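Local coordinates for core protein VP4 (Bluetongue virus, PDB 2JHP) that builds RNA caps as a multifunctional methyltransferase-bearing capping enzyme and forms part of the inner capsid of the virus, at residues T168-E173 with R376-F381; H554-L559 with L619-R624. One frame throughout, in Å; residues are numbered along the deposited sequence.

How the contacts relate
Contact 1 and contact 2 lie on opposite sides of the chain's centre, their own centres 52 Å apart and their nearest atoms about 38 Å apart. Contact 1, polar and near the surface, joins the loop leading into, and the start of the helix following, the part of the chain that holds the methyltransferase-like sheet with strands 192-196 through 335-341. The Arg380 side chain is about 7 Å from a bound guanine, and that of Phe381 about 12 Å from a bound S-adenosyl-L-homocysteine. Contact 2, buried and apolar, pairs helices 551-561 and 612-625 near the C terminus. Contact 1 closes along the chain before contact 2 opens.

Contact 1. Residues T168-E173 with R376-F381; sequences TRFDDE and RDRGRF
Phe170 O is gripped end-on by the Arg378 guanidinium: NH2 lies 2.7 Å and NH1 2.9 Å from that one oxygen, both in the carbonyl plane, with the oxygen in the guanidinium plane too. Asp172 CB rests over the centre of one guanidinium face, 3.6 Å from Arg378 CZ, and the Arg169 side chain passes over the opposite face. The bend at chi3 (53°) turns NE off the extended chain, and NE bonds to Tyr373 O, which further fixes the group. NH2 also hangs over the centre of the Phe170 ring, at most a weak cation-pi attraction. Arg169 NH1 stands 3.7 Å from Arg378 NH1, a like-charge approach that Asp172, whose OD2 is 4.3 Å from Arg378 NH2, and Asp171 may partly offset.

Asp172 sends its carboxylate to the start of helix 380-391. OD1 takes Phe381 N through its syn lone pair at 2.8 Å and, from above the carboxylate plane, Glu173 N; OD2 makes a weak bond to Gly379 N. Gly379, at the N-cap position, has no side chain to offer as acceptor, and its phi of 132° suits glycine. Glu173 O accepts Arg380 N at 2.9 Å, while Glu173 OE1 forms a salt bridge with Arg380 NH1 at 2.8 Å, its hydrogen bond weak and strongly bent.

Such a helix N terminus, its amides met by acceptors from a distant segment, here ties together the entry to and exit from the inserted methyltransferase-like sheet, beside the guanine pocket, one of two, to which Lys383, Lys384 and Phe387 of this helix contribute.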
loop_
_atom_site.group_PDB
_atom_site.type_symbol
_atom_site.label_atom_id
_atom_site.label_comp_id
_atom_site.label_asym_id
_atom_site.label_seq_id
_atom_site.Cartn_x
_atom_site.Cartn_y
_atom_site.Cartn_z
ATOM N N THR A 168 12.350 14.781 18.409
ATOM C CA THR A 168 11.344 14.691 19.465
ATOM C C THR A 168 11.028 13.225 19.802
ATOM O O THR A 168 11.497 12.310 19.120
ATOM C CB THR A 168 10.050 15.424 19.038
ATOM O OG1 THR A 168 9.111 15.425 20.121
ATOM C CG2 THR A 168 9.425 14.756 17.810
ATOM N N ARG A 169 10.239 13.012 20.855
ATOM C CA ARG A 169 9.824 11.668 21.272
ATOM C C ARG A 169 8.551 11.203 20.553
ATOM O O ARG A 169 7.673 12.011 20.251
ATOM C CB ARG A 169 9.609 11.638 22.795
ATOM C CG ARG A 169 8.837 10.421 23.320
ATOM C CD ARG A 169 9.692 9.148 23.349
ATOM N NE ARG A 169 10.546 9.109 24.539
ATOM C CZ ARG A 169 10.165 8.660 25.737
ATOM N NH1 ARG A 169 8.936 8.194 25.930
ATOM N NH2 ARG A 169 11.024 8.674 26.747
ATOM N N PHE A 170 8.458 9.901 20.285
ATOM C CA PHE A 170 7.221 9.302 19.776
ATOM C C PHE A 170 6.790 8.078 20.594
ATOM O O PHE A 170 7.627 7.362 21.155
ATOM C CB PHE A 170 7.346 8.937 18.287
ATOM C CG PHE A 170 8.341 7.849 18.005
ATOM C CD1 PHE A 170 7.961 6.504 18.055
ATOM C CD2 PHE A 170 9.659 8.163 17.682
ATOM C CE1 PHE A 170 8.884 5.481 17.797
ATOM C CE2 PHE A 170 10.591 7.151 17.418
ATOM C CZ PHE A 170 10.200 5.806 17.475
ATOM N N ASP A 171 5.481 7.847 20.650
ATOM C CA ASP A 171 4.924 6.668 21.308
ATOM C C ASP A 171 5.290 5.389 20.549
ATOM O O ASP A 171 5.266 5.371 19.318
ATOM C CB ASP A 171 3.411 6.818 21.455
ATOM C CG ASP A 171 3.037 7.821 22.526
ATOM O OD1 ASP A 171 3.597 7.723 23.640
ATOM O OD2 ASP A 171 2.191 8.707 22.264
ATOM N N ASP A 172 5.629 4.332 21.291
ATOM C CA ASP A 172 6.121 3.083 20.689
ATOM C C ASP A 172 5.667 1.789 21.390
ATOM O O ASP A 172 5.187 1.831 22.516
ATOM C CB ASP A 172 7.643 3.121 20.575
ATOM C CG ASP A 172 8.154 2.394 19.346
ATOM O OD1 ASP A 172 7.355 1.744 18.642
ATOM O OD2 ASP A 172 9.370 2.466 19.090
ATOM N N GLU A 173 5.810 0.658 20.700
ATOM C CA GLU A 173 5.343 -0.649 21.173
ATOM C C GLU A 173 6.500 -1.657 21.212
ATOM O O GLU A 173 7.539 -1.419 20.594
ATOM C CB GLU A 173 4.229 -1.181 20.255
ATOM C CG GLU A 173 3.011 -0.269 20.130
ATOM C CD GLU A 173 1.888 -0.862 19.285
ATOM O OE1 GLU A 173 2.050 -1.996 18.777
ATOM O OE2 GLU A 173 0.834 -0.188 19.138
ATOM N N ARG A 376 12.320 -2.187 26.807
ATOM C CA ARG A 376 11.795 -3.482 26.378
ATOM C C ARG A 376 10.337 -3.386 25.910
ATOM O O ARG A 376 9.822 -4.315 25.303
ATOM C CB ARG A 376 11.965 -4.543 27.478
ATOM C CG ARG A 376 12.388 -5.928 26.973
ATOM C CD ARG A 376 11.218 -6.740 26.419
ATOM N NE ARG A 376 11.610 -7.582 25.286
ATOM C CZ ARG A 376 11.672 -7.172 24.016
ATOM N NH1 ARG A 376 11.378 -5.918 23.688
ATOM N NH2 ARG A 376 12.038 -8.021 23.062
ATOM N N ASP A 377 9.684 -2.260 26.186
ATOM C CA ASP A 377 8.349 -1.999 25.645
ATOM C C ASP A 377 8.344 -1.013 24.470
ATOM O O ASP A 377 7.289 -0.538 24.071
ATOM C CB ASP A 377 7.382 -1.540 26.741
ATOM C CG ASP A 377 8.013 -0.551 27.724
ATOM O OD1 ASP A 377 7.553 -0.512 28.891
ATOM O OD2 ASP A 377 8.957 0.180 27.347
ATOM N N ARG A 378 9.518 -0.711 23.923
ATOM C CA ARG A 378 9.618 0.185 22.762
ATOM C C ARG A 378 10.289 -0.499 21.585
ATOM O O ARG A 378 10.918 -1.543 21.737
ATOM C CB ARG A 378 10.362 1.485 23.113
ATOM C CG ARG A 378 9.671 2.340 24.196
ATOM C CD ARG A 378 10.350 3.704 24.412
ATOM N NE ARG A 378 10.505 4.464 23.159
ATOM C CZ ARG A 378 9.613 5.322 22.661
ATOM N NH1 ARG A 378 8.476 5.571 23.292
ATOM N NH2 ARG A 378 9.863 5.942 21.519
ATOM N N GLY A 379 10.130 0.077 20.404
ATOM C CA GLY A 379 10.920 -0.361 19.264
ATOM C C GLY A 379 10.204 -0.644 17.963
ATOM O O GLY A 379 10.825 -0.567 16.909
ATOM N N ARG A 380 8.916 -0.979 18.023
ATOM C CA ARG A 380 8.187 -1.433 16.832
ATOM C C ARG A 380 8.228 -0.406 15.712
ATOM O O ARG A 380 8.632 -0.710 14.589
ATOM C CB ARG A 380 6.739 -1.816 17.178
ATOM C CG ARG A 380 5.897 -2.260 15.989
ATOM C CD ARG A 380 4.632 -2.959 16.444
ATOM N NE ARG A 380 3.731 -3.215 15.323
ATOM C CZ ARG A 380 2.576 -2.588 15.119
ATOM N NH1 ARG A 380 2.149 -1.663 15.968
ATOM N NH2 ARG A 380 1.843 -2.893 14.058
ATOM N N PHE A 381 7.834 0.816 16.040
ATOM C CA PHE A 381 7.809 1.901 15.077
ATOM C C PHE A 381 9.200 2.466 14.784
ATOM O O PHE A 381 9.445 2.984 13.694
ATOM C CB PHE A 381 6.820 2.973 15.521
ATOM C CG PHE A 381 5.402 2.471 15.621
ATOM C CD1 PHE A 381 4.739 2.443 16.847
ATOM C CD2 PHE A 381 4.731 2.013 14.482
ATOM C CE1 PHE A 381 3.425 1.976 16.941
ATOM C CE2 PHE A 381 3.425 1.543 14.563
ATOM C CZ PHE A 381 2.772 1.526 15.800
#

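Contact 2. Residues H554-L559 with L619-R624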
loop_
_atom_site.group_PDB
_atom_site.type_symbol
_atom_site.label_atom_id
_atom_site.label_comp_id
_atom_site.label_asym_id
_atom_site.label_seq_id
_atom_site.Cartn_x
_atom_site.Cartn_y
_atom_site.Cartn_z
ATOM N N HIS A 554 -28.731 11.225 -17.716
ATOM C CA HIS A 554 -27.835 10.265 -17.089
ATOM C C HIS A 554 -26.433 10.833 -16.925
ATOM O O HIS A 554 -25.811 10.645 -15.891
ATOM C CB HIS A 554 -27.787 9.008 -17.947
ATOM C CG HIS A 554 -27.071 7.865 -17.313
ATOM N ND1 HIS A 554 -25.716 7.883 -17.063
ATOM C CD2 HIS A 554 -27.519 6.657 -16.896
ATOM C CE1 HIS A 554 -25.363 6.743 -16.497
ATOM N NE2 HIS A 554 -26.438 5.982 -16.384
ATOM N N LEU A 555 -25.939 11.524 -17.948
ATOM C CA LEU A 555 -24.581 12.083 -17.915
ATOM C C LEU A 555 -24.492 13.319 -17.019
ATOM O O LEU A 555 -23.522 13.497 -16.273
ATOM C CB LEU A 555 -24.083 12.418 -19.332
ATOM C CG LEU A 555 -22.592 12.766 -19.458
ATOM C CD1 LEU A 555 -21.685 11.570 -19.160
ATOM C CD2 LEU A 555 -22.299 13.308 -20.843
ATOM N N TYR A 556 -25.512 14.170 -17.127
ATOM C CA TYR A 556 -25.575 15.418 -16.396
ATOM C C TYR A 556 -25.673 15.131 -14.900
ATOM O O TYR A 556 -25.015 15.793 -14.092
ATOM C CB TYR A 556 -26.754 16.263 -16.884
ATOM C CG TYR A 556 -27.046 17.469 -16.015
ATOM C CD1 TYR A 556 -26.456 18.711 -16.279
ATOM C CD2 TYR A 556 -27.901 17.363 -14.914
ATOM C CE1 TYR A 556 -26.720 19.815 -15.470
ATOM C CE2 TYR A 556 -28.167 18.449 -14.099
ATOM C CZ TYR A 556 -27.582 19.674 -14.374
ATOM O OH TYR A 556 -27.869 20.746 -13.553
ATOM N N VAL A 557 -26.475 14.132 -14.540
ATOM C CA VAL A 557 -26.644 13.773 -13.137
ATOM C C VAL A 557 -25.372 13.141 -12.564
ATOM O O VAL A 557 -24.907 13.562 -11.506
ATOM C CB VAL A 557 -27.911 12.915 -12.888
ATOM C CG1 VAL A 557 -27.887 12.298 -11.505
ATOM C CG2 VAL A 557 -29.179 13.776 -13.054
ATOM N N THR A 558 -24.802 12.169 -13.280
ATOM C CA THR A 558 -23.578 11.488 -12.842
ATOM C C THR A 558 -22.468 12.483 -12.526
ATOM O O THR A 558 -21.859 12.407 -11.458
ATOM C CB THR A 558 -23.054 10.447 -13.873
ATOM O OG1 THR A 558 -23.071 11.020 -15.183
ATOM C CG2 THR A 558 -23.906 9.183 -13.873
ATOM N N LEU A 559 -22.231 13.425 -13.440
ATOM C CA LEU A 559 -21.246 14.491 -13.224
ATOM C C LEU A 559 -21.608 15.479 -12.093
ATOM O O LEU A 559 -20.813 15.723 -11.167
ATOM C CB LEU A 559 -21.025 15.268 -14.515
ATOM C CG LEU A 559 -20.127 14.626 -15.564
ATOM C CD1 LEU A 559 -20.194 15.446 -16.846
ATOM C CD2 LEU A 559 -18.698 14.514 -15.054
ATOM N N LEU A 619 -23.023 18.073 -21.474
ATOM C CA LEU A 619 -21.743 18.716 -21.158
ATOM C C LEU A 619 -21.863 20.239 -21.109
ATOM O O LEU A 619 -21.308 20.885 -20.218
ATOM C CB LEU A 619 -20.642 18.303 -22.152
ATOM C CG LEU A 619 -19.640 17.152 -21.905
ATOM C CD1 LEU A 619 -19.146 17.073 -20.454
ATOM C CD2 LEU A 619 -20.177 15.802 -22.359
ATOM N N ARG A 620 -22.594 20.803 -22.071
ATOM C CA ARG A 620 -22.837 22.245 -22.125
ATOM C C ARG A 620 -23.590 22.706 -20.891
ATOM O O ARG A 620 -23.243 23.725 -20.288
ATOM C CB ARG A 620 -23.630 22.624 -23.371
ATOM C CG ARG A 620 -22.799 22.780 -24.619
ATOM C CD ARG A 620 -23.591 23.542 -25.670
ATOM N NE ARG A 620 -23.137 23.223 -27.020
ATOM C CZ ARG A 620 -23.633 23.752 -28.135
ATOM N NH1 ARG A 620 -24.613 24.650 -28.082
ATOM N NH2 ARG A 620 -23.139 23.379 -29.310
ATOM N N GLU A 621 -24.615 21.941 -20.519
ATOM C CA GLU A 621 -25.424 22.243 -19.348
ATOM C C GLU A 621 -24.576 22.160 -18.092
ATOM O O GLU A 621 -24.786 22.920 -17.144
ATOM C CB GLU A 621 -26.618 21.290 -19.248
ATOM C CG GLU A 621 -27.776 21.841 -18.424
ATOM C CD GLU A 621 -28.264 23.189 -18.931
ATOM O OE1 GLU A 621 -28.843 23.243 -20.039
ATOM O OE2 GLU A 621 -28.058 24.196 -18.220
ATOM N N TYR A 622 -23.612 21.245 -18.099
ATOM C CA TYR A 622 -22.737 21.052 -16.952
ATOM C C TYR A 622 -21.764 22.220 -16.748
ATOM O O TYR A 622 -21.669 22.764 -15.642
ATOM C CB TYR A 622 -21.984 19.724 -17.056
ATOM C CG TYR A 622 -21.032 19.502 -15.906
ATOM C CD1 TYR A 622 -21.482 18.973 -14.692
ATOM C CD2 TYR A 622 -19.684 19.832 -16.023
ATOM C CE1 TYR A 622 -20.612 18.773 -13.624
ATOM C CE2 TYR A 622 -18.810 19.638 -14.967
ATOM C CZ TYR A 622 -19.280 19.105 -13.771
ATOM O OH TYR A 622 -18.411 18.918 -12.729
ATOM N N LYS A 623 -21.050 22.598 -17.813
ATOM C CA LYS A 623 -20.088 23.703 -17.744
ATOM C C LYS A 623 -20.780 25.051 -17.561
ATOM O O LYS A 623 -20.199 25.974 -16.986
ATOM C CB LYS A 623 -19.163 23.733 -18.972
ATOM C CG LYS A 623 -19.701 24.451 -20.212
ATOM C CD LYS A 623 -18.558 24.911 -21.103
ATOM C CE LYS A 623 -19.060 25.631 -22.343
ATOM N NZ LYS A 623 -17.921 26.032 -23.209
ATOM N N ARG A 624 -22.015 25.152 -18.054
ATOM C CA ARG A 624 -22.821 26.360 -17.903
ATOM C C ARG A 624 -23.233 26.534 -16.444
ATOM O O ARG A 624 -23.483 27.653 -15.993
ATOM C CB ARG A 624 -24.052 26.305 -18.813
ATOM C CG ARG A 624 -24.350 27.611 -19.551
ATOM C CD ARG A 624 -25.563 28.350 -18.994
ATOM N NE ARG A 624 -25.433 28.686 -17.577
ATOM C CZ ARG A 624 -26.117 29.647 -16.959
ATOM N NH1 ARG A 624 -26.986 30.399 -17.628
ATOM N NH2 ARG A 624 -25.924 29.866 -15.665
#
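Leu559 overlaps the ring of Tyr622: its CB sits 3.6 Å from Tyr622 CE1, and its CD1 lies over one face of the ring, offset toward the rim. Chi1 of -78° puts the leucine CG anti to the carbonyl carbon. The far end of Tyr622 is polar and is held outside the pair, its OH hydrogen-bonding with Glu630 and with Ser454, which probably helps to fix the ring, with the leucine against its face.

Leu619 reaches the other helix with both methyls, although its CB points away from it. CD2 meets Leu555 CD2 at 3.6 Å, while CD1 meets Leu559 CD1 at 4.1 Å. The fork thus touches two leucines one helical turn apart, and its side chain crosses each of them at a slant.

Tyr556 takes up the other flank of the interface. Its CE1 is 3.7 Å from Glu621 CG, and the edge of the ring, at CD1, lies 4.2 Å from Tyr622 N. The side chain of Glu621 meets the ring through its CB and CG. Its OE2 makes a weak hydrogen bond to Thr536 OG1. The two segments therefore meet by van der Waals contact alone, with nothing polar bonded between them.

The axes of the segments 554-559 and 619-624 come within 9.4 Å and cross at -32°, both running in the same general direction. The closest alpha carbons are Tyr556 CA and Tyr622 CA, 6.3 Å apart. Around the pair, Phe572 of helix 568-576 touches both Leu555 and Leu619, and Leu458 touches both Leu559 and Tyr622, so helices 551-561 and 612-625 pack against helix 568-576 and against helix 453-460, which comes from earlier in the chain.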